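Local coordinates for VP5 (Halorubrum pleomorphic virus 2, PDB 6QGI), which is a viral envelope protein that probably drives fusion of the viral membrane with that of its haloarchaeal host, at residues G282-I287 and Y344-M349; F318-T321 and P327-S330; A379-L382 and E388-A391. One frame throughout, in Å; residues are numbered along the deposited sequence.

Interactions 1 and 2 are neighbours, their centres 16 Å apart, and they lie on neighbouring antiparallel strands, 343-355 for interaction 1 and 312-320 for interaction 2. They touch directly, with Tyr344 N 2.8 Å from Ala319 O in a probable hydrogen bond. Along the chain, both segments of interaction 2 fall between the two of interaction 1. Interaction 3 follows both and lies farther out, its centre 28 Å from that of interaction 1 and 34 Å from that of interaction 2. Strand 418-427 pairs with both 343-355 and 378-384 and so links this outlying hairpin to the strands of the other two contacts.

Interaction 1 of 3, residues G282-I287 and Y344-M349; sequences GMSQAI and YFTADM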
loop_
_atom_site.group_PDB
_atom_site.type_symbol
_atom_site.label_atom_id
_atom_site.label_comp_id
_atom_site.label_asym_id
_atom_site.label_seq_id
_atom_site.Cartn_x
_atom_site.Cartn_y
_atom_site.Cartn_z
ATOM N N GLY A 282 13.144 -1.113 14.837
ATOM C CA GLY A 282 12.767 0.126 15.510
ATOM C C GLY A 282 11.334 0.521 15.231
ATOM O O GLY A 282 10.410 -0.249 15.513
ATOM N N MET A 283 11.140 1.722 14.671
ATOM C CA MET A 283 9.803 2.208 14.340
ATOM C C MET A 283 9.292 1.544 13.051
ATOM O O MET A 283 10.091 1.079 12.228
ATOM C CB MET A 283 9.760 3.751 14.233
ATOM C CG MET A 283 10.625 4.337 13.127
ATOM S SD MET A 283 10.387 6.120 12.921
ATOM C CE MET A 283 9.113 6.134 11.786
ATOM N N SER A 284 7.953 1.498 12.899
ATOM C CA SER A 284 7.263 0.958 11.730
ATOM C C SER A 284 7.785 1.668 10.468
ATOM O O SER A 284 7.881 2.898 10.441
ATOM C CB SER A 284 5.756 1.112 11.895
ATOM O OG SER A 284 5.391 2.458 12.150
ATOM N N GLN A 285 8.203 0.871 9.468
ATOM C CA GLN A 285 8.875 1.308 8.246
ATOM C C GLN A 285 8.041 2.168 7.287
ATOM O O GLN A 285 8.606 3.083 6.687
ATOM C CB GLN A 285 9.427 0.095 7.484
ATOM C CG GLN A 285 10.615 0.410 6.566
ATOM C CD GLN A 285 11.667 1.276 7.214
ATOM O OE1 GLN A 285 12.228 0.945 8.264
ATOM N NE2 GLN A 285 11.946 2.417 6.603
ATOM N N ALA A 286 6.744 1.872 7.102
ATOM C CA ALA A 286 5.912 2.630 6.162
ATOM C C ALA A 286 5.845 4.132 6.513
ATOM O O ALA A 286 5.941 4.953 5.597
ATOM C CB ALA A 286 4.518 2.036 6.076
ATOM N N ILE A 287 5.751 4.498 7.816
ATOM C CA ILE A 287 5.724 5.920 8.186
ATOM C C ILE A 287 7.136 6.531 7.996
ATOM O O ILE A 287 7.232 7.648 7.488
ATOM C CB ILE A 287 5.095 6.228 9.580
ATOM C CG1 ILE A 287 4.969 7.758 9.848
ATOM C CG2 ILE A 287 5.806 5.515 10.728
ATOM C CD1 ILE A 287 4.142 8.575 8.832
ATOM N N TYR A 344 -3.397 8.471 5.062
ATOM C CA TYR A 344 -2.637 7.436 5.754
ATOM C C TYR A 344 -2.853 7.575 7.266
ATOM O O TYR A 344 -3.187 8.662 7.748
ATOM C CB TYR A 344 -1.149 7.462 5.370
ATOM C CG TYR A 344 -0.915 7.164 3.904
ATOM C CD1 TYR A 344 -0.927 5.857 3.428
ATOM C CD2 TYR A 344 -0.728 8.191 2.984
ATOM C CE1 TYR A 344 -0.756 5.578 2.075
ATOM C CE2 TYR A 344 -0.540 7.923 1.631
ATOM C CZ TYR A 344 -0.558 6.613 1.181
ATOM O OH TYR A 344 -0.364 6.335 -0.149
ATOM N N PHE A 345 -2.749 6.454 7.997
ATOM C CA PHE A 345 -2.967 6.430 9.440
ATOM C C PHE A 345 -2.000 5.456 10.107
ATOM O O PHE A 345 -2.091 4.244 9.892
ATOM C CB PHE A 345 -4.433 6.075 9.760
ATOM C CG PHE A 345 -4.911 6.432 11.150
ATOM C CD1 PHE A 345 -5.160 7.756 11.499
ATOM C CD2 PHE A 345 -5.175 5.441 12.089
ATOM C CE1 PHE A 345 -5.628 8.084 12.774
ATOM C CE2 PHE A 345 -5.646 5.769 13.364
ATOM C CZ PHE A 345 -5.880 7.088 13.694
ATOM N N THR A 346 -1.041 6.005 10.879
ATOM C CA THR A 346 -0.038 5.237 11.614
ATOM C C THR A 346 -0.586 5.007 13.008
ATOM O O THR A 346 -0.796 5.966 13.754
ATOM C CB THR A 346 1.313 5.954 11.606
ATOM O OG1 THR A 346 1.645 6.294 10.258
ATOM C CG2 THR A 346 2.425 5.113 12.232
ATOM N N ALA A 347 -0.858 3.740 13.345
ATOM C CA ALA A 347 -1.445 3.369 14.627
ATOM C C ALA A 347 -0.937 2.043 15.140
ATOM O O ALA A 347 -0.483 1.201 14.367
ATOM C CB ALA A 347 -2.957 3.296 14.485
ATOM N N ASP A 348 -1.055 1.848 16.459
ATOM C CA ASP A 348 -0.705 0.589 17.102
ATOM C C ASP A 348 -1.938 -0.306 16.999
ATOM O O ASP A 348 -2.932 -0.081 17.705
ATOM C CB ASP A 348 -0.243 0.796 18.562
ATOM C CG ASP A 348 0.168 -0.477 19.281
ATOM O OD1 ASP A 348 0.118 -1.550 18.659
ATOM O OD2 ASP A 348 0.536 -0.394 20.469
ATOM N N MET A 349 -1.879 -1.300 16.083
ATOM C CA MET A 349 -2.964 -2.249 15.807
ATOM C C MET A 349 -3.350 -3.050 17.047
ATOM O O MET A 349 -4.474 -3.545 17.121
ATOM C CB MET A 349 -2.595 -3.204 14.656
ATOM C CG MET A 349 -2.376 -2.498 13.326
ATOM S SD MET A 349 -3.830 -1.607 12.720
ATOM C CE MET A 349 -3.082 -0.053 12.242
#
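Thr346 OG1 is the polar atom at the centre of this contact: it is hydrogen-bonded to Thr436 OG1 on the adjoining strand 434-439, while the aliphatic side chain of Ile287 closes over it. Ile287 CB comes to 3.5 Å from Thr346 OG1, and Ile287 CG1 and CD1 also lie against that oxygen. With CG1 anti to the backbone N (chi1 -174°), Ile287 directs its longer branch past the hydroxyl and leaves CG2 to meet the threonine methyl, at 3.7 Å from Thr346 CG2. The two side chains cross at about a right angle. Threonine suits this position because its two branches do different work: the hydroxyl bonds within the strands, and the methyl gives the helix an apolar surface. Isoleucine, itself beta-branched, can answer both: CG1 and CD1 pass the oxygen while CG2 meets the methyl.

Ser284, at the N-cap position of the helix, adds a looser contact, its OG 4.0 Å from Thr346 CG2. That hydroxyl is hydrogen-bonded to Gln497 NE2, so its approach to the methyl is packing alone.

The contact thus seats the first turn of helix 285-292 on strand 343-355. Strand 434-439 extends the floor, where Thr436 meets both Ala286 and Ile287, and helix 476-496 flanks the helix start, with Tyr493 against Met283 and Ile287.

Interaction 2 of 3, residues F318-T321 and P327-S330; sequences FALT and PLES
Leu328 CD1 sits almost exactly over the middle of the Phe318 ring, 3.5 Å from the ring centroid and 8° off the ring normal. This is a CH-pi contact made by a single methyl over the face: it touches all six ring carbons, the nearest being Phe318 CD1 at 3.6 Å from Leu328 CD1. Leu328 CD1 also lies a looser 4.5 Å from Leu320 CD2. Phe318 and Leu320, two residues apart on one strand, project on the same side, and Leu328 fits against both.

The torsions account for the meeting. Leu328 has CG anti to its carbonyl carbon (chi1 -52°), and CD1 then continues the extended side chain up to the strand. Leucine suits the place because a short branched side chain can set one methyl on an aromatic face, while phenylalanine supplies a broad flat surface to receive it.

A second shell positions these groups. The Phe318 ring meets Phe345 edge-to-face, and Phe462 touches both Phe318 and Leu320. The segment carrying Leu328 has no regular secondary structure, but Leu328 O is hydrogen-bonded to Thr460 OG1 and Glu329 N to Tyr334 OH, which tether its backbone.

The contact folds the loop between strands 312-320 and 333-334 back over the end of the strand it has just left. Phe318 also touches Val343 of strand 343-355 and Ala303 and Ile305 of strand 301-307, while Ile445 of strand 443-450 touches both Phe318 and Leu328.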
loop_
_atom_site.group_PDB
_atom_site.type_symbol
_atom_site.label_atom_id
_atom_site.label_comp_id
_atom_site.label_asym_id
_atom_site.label_seq_id
_atom_site.Cartn_x
_atom_site.Cartn_y
_atom_site.Cartn_z
ATOM N N PHE A 318 -2.084 11.001 11.657
ATOM C CA PHE A 318 -2.450 11.170 10.257
ATOM C C PHE A 318 -1.307 11.645 9.372
ATOM O O PHE A 318 -0.416 12.393 9.794
ATOM C CB PHE A 318 -3.595 12.179 10.113
ATOM C CG PHE A 318 -4.970 11.689 10.479
ATOM C CD1 PHE A 318 -5.682 10.861 9.620
ATOM C CD2 PHE A 318 -5.590 12.122 11.644
ATOM C CE1 PHE A 318 -6.975 10.441 9.942
ATOM C CE2 PHE A 318 -6.881 11.705 11.963
ATOM C CZ PHE A 318 -7.564 10.868 11.110
ATOM N N ALA A 319 -1.393 11.222 8.112
ATOM C CA ALA A 319 -0.526 11.592 7.009
ATOM C C ALA A 319 -1.418 11.849 5.813
ATOM O O ALA A 319 -2.337 11.063 5.553
ATOM C CB ALA A 319 0.481 10.487 6.723
ATOM N N LEU A 320 -1.224 12.987 5.148
ATOM C CA LEU A 320 -2.022 13.338 3.982
ATOM C C LEU A 320 -1.118 13.578 2.805
ATOM O O LEU A 320 -0.141 14.313 2.950
ATOM C CB LEU A 320 -2.862 14.602 4.254
ATOM C CG LEU A 320 -4.020 14.545 5.263
ATOM C CD1 LEU A 320 -4.794 15.826 5.221
ATOM C CD2 LEU A 320 -5.016 13.468 4.929
ATOM N N THR A 321 -1.431 12.971 1.640
ATOM C CA THR A 321 -0.657 13.186 0.410
ATOM C C THR A 321 -0.920 14.624 -0.062
ATOM O O THR A 321 -0.013 15.304 -0.546
ATOM C CB THR A 321 -1.009 12.159 -0.672
ATOM O OG1 THR A 321 -2.368 12.338 -1.043
ATOM C CG2 THR A 321 -0.760 10.723 -0.239
ATOM N N PRO A 327 -7.281 20.916 6.997
ATOM C CA PRO A 327 -7.005 20.229 8.264
ATOM C C PRO A 327 -8.203 19.451 8.798
ATOM O O PRO A 327 -9.311 19.977 8.874
ATOM C CB PRO A 327 -6.621 21.378 9.204
ATOM C CG PRO A 327 -7.387 22.556 8.693
ATOM C CD PRO A 327 -7.517 22.358 7.200
ATOM N N LEU A 328 -7.968 18.183 9.141
ATOM C CA LEU A 328 -8.956 17.290 9.737
ATOM C C LEU A 328 -9.315 17.834 11.113
ATOM O O LEU A 328 -8.438 18.356 11.806
ATOM C CB LEU A 328 -8.405 15.856 9.809
ATOM C CG LEU A 328 -7.849 15.280 8.503
ATOM C CD1 LEU A 328 -7.352 13.883 8.694
ATOM C CD2 LEU A 328 -8.888 15.314 7.388
ATOM N N GLU A 329 -10.601 17.788 11.475
ATOM C CA GLU A 329 -11.102 18.375 12.716
ATOM C C GLU A 329 -11.773 17.348 13.636
ATOM O O GLU A 329 -12.365 16.374 13.159
ATOM C CB GLU A 329 -12.093 19.513 12.392
ATOM C CG GLU A 329 -11.493 20.624 11.533
ATOM C CD GLU A 329 -12.429 21.506 10.724
ATOM O OE1 GLU A 329 -13.653 21.236 10.687
ATOM O OE2 GLU A 329 -11.921 22.469 10.107
ATOM N N SER A 330 -11.696 17.595 14.958
ATOM C CA SER A 330 -12.279 16.754 16.009
ATOM C C SER A 330 -13.809 16.805 15.954
ATOM O O SER A 330 -14.386 17.881 15.776
ATOM C CB SER A 330 -11.786 17.203 17.381
ATOM O OG SER A 330 -12.101 16.260 18.391
#

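Interaction 3 of 3, residues A379-L382 and E388-A391; sequences AVEL and ETVA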
loop_
_atom_site.group_PDB
_atom_site.type_symbol
_atom_site.label_atom_id
_atom_site.label_comp_id
_atom_site.label_asym_id
_atom_site.label_seq_id
_atom_site.Cartn_x
_atom_site.Cartn_y
_atom_site.Cartn_z
ATOM N N ALA A 379 -9.796 -10.883 19.075
ATOM C CA ALA A 379 -10.587 -11.843 19.843
ATOM C C ALA A 379 -11.937 -11.239 20.188
ATOM O O ALA A 379 -12.004 -10.059 20.536
ATOM C CB ALA A 379 -9.851 -12.244 21.113
ATOM N N VAL A 380 -13.013 -12.027 20.075
ATOM C CA VAL A 380 -14.356 -11.546 20.409
ATOM C C VAL A 380 -14.596 -11.872 21.891
ATOM O O VAL A 380 -14.541 -13.036 22.288
ATOM C CB VAL A 380 -15.471 -12.088 19.467
ATOM C CG1 VAL A 380 -16.834 -11.495 19.823
ATOM C CG2 VAL A 380 -15.140 -11.810 18.000
ATOM N N GLU A 381 -14.779 -10.817 22.703
ATOM C CA GLU A 381 -15.017 -10.873 24.144
ATOM C C GLU A 381 -16.513 -10.752 24.396
ATOM O O GLU A 381 -17.091 -9.670 24.250
ATOM C CB GLU A 381 -14.230 -9.763 24.860
ATOM C CG GLU A 381 -13.853 -10.104 26.286
ATOM C CD GLU A 381 -13.302 -8.928 27.065
ATOM O OE1 GLU A 381 -14.113 -8.149 27.615
ATOM O OE2 GLU A 381 -12.060 -8.782 27.124
ATOM N N LEU A 382 -17.145 -11.874 24.730
ATOM C CA LEU A 382 -18.583 -11.926 24.945
ATOM C C LEU A 382 -18.951 -11.870 26.413
ATOM O O LEU A 382 -18.318 -12.521 27.245
ATOM C CB LEU A 382 -19.180 -13.179 24.299
ATOM C CG LEU A 382 -18.969 -13.298 22.798
ATOM C CD1 LEU A 382 -19.211 -14.684 22.336
ATOM C CD2 LEU A 382 -19.815 -12.319 22.036
ATOM N N GLU A 388 -20.872 -13.273 32.846
ATOM C CA GLU A 388 -19.654 -14.043 32.596
ATOM C C GLU A 388 -19.006 -13.505 31.320
ATOM O O GLU A 388 -19.668 -13.403 30.283
ATOM C CB GLU A 388 -19.936 -15.557 32.491
ATOM C CG GLU A 388 -20.566 -16.191 33.723
ATOM C CD GLU A 388 -21.013 -17.636 33.575
ATOM O OE1 GLU A 388 -21.231 -18.086 32.427
ATOM O OE2 GLU A 388 -21.166 -18.316 34.614
ATOM N N THR A 389 -17.727 -13.117 31.413
ATOM C CA THR A 389 -16.966 -12.555 30.299
ATOM C C THR A 389 -15.942 -13.575 29.802
ATOM O O THR A 389 -15.148 -14.089 30.597
ATOM C CB THR A 389 -16.313 -11.235 30.728
ATOM O OG1 THR A 389 -17.332 -10.339 31.186
ATOM C CG2 THR A 389 -15.506 -10.585 29.608
ATOM N N VAL A 390 -15.984 -13.882 28.488
ATOM C CA VAL A 390 -15.069 -14.836 27.849
ATOM C C VAL A 390 -14.604 -14.291 26.481
ATOM O O VAL A 390 -15.429 -13.878 25.662
ATOM C CB VAL A 390 -15.680 -16.266 27.710
ATOM C CG1 VAL A 390 -14.700 -17.222 27.032
ATOM C CG2 VAL A 390 -16.121 -16.832 29.060
ATOM N N ALA A 391 -13.276 -14.311 26.246
ATOM C CA ALA A 391 -12.643 -13.880 25.000
ATOM C C ALA A 391 -12.183 -15.100 24.194
ATOM O O ALA A 391 -11.562 -16.010 24.751
ATOM C CB ALA A 391 -11.466 -12.962 25.297
#
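Strands 379-382 and 389-391 run antiparallel at 170°, their axes approaching to 4.5 Å, as the two arms of a beta hairpin in which Leu382 and Val390 form a hydrogen-bonded pair and Glu381 and Ala391 the non-hydrogen-bonded pair beside it. Leu382 N donates to Val390 O at 2.8 Å, and Val390 N returns a bond to Leu382 O at 3.0 Å.

The side chains divide between two faces. Leu382 and Val390 share one, where Leu382 packs on Ile420 and Ala423 of strand 418-427 and on Val368 of strand 367-370; beta-branched Val390 suits an extended backbone and meets Val409 in a loop. Thus the hairpin is joined to the wider beta framework through its apolar side as well as through strand pairing. Beyond Ala391, strand 389-393 leads toward the N-glycosylated Asn396.

Glu381 lies on the other face with Ala391, whose small methyl leaves the glutamate stem to pass close by, Glu381 CG being 3.9 Å from Ala391 CB. With CG anti to the backbone N (chi1 -152°) and the chain extended beyond it, the stem crosses to Thr389 on the facing strand. Its carboxylate forms a salt bridge with Arg424. The Thr389 hydroxyl is hydrogen-bonded to Asn383 OD1. The threonine methyl, on the branch opposite the backbone N, faces the glutamate: Thr389 CG2 rests 3.4 Å from Glu381 OE1.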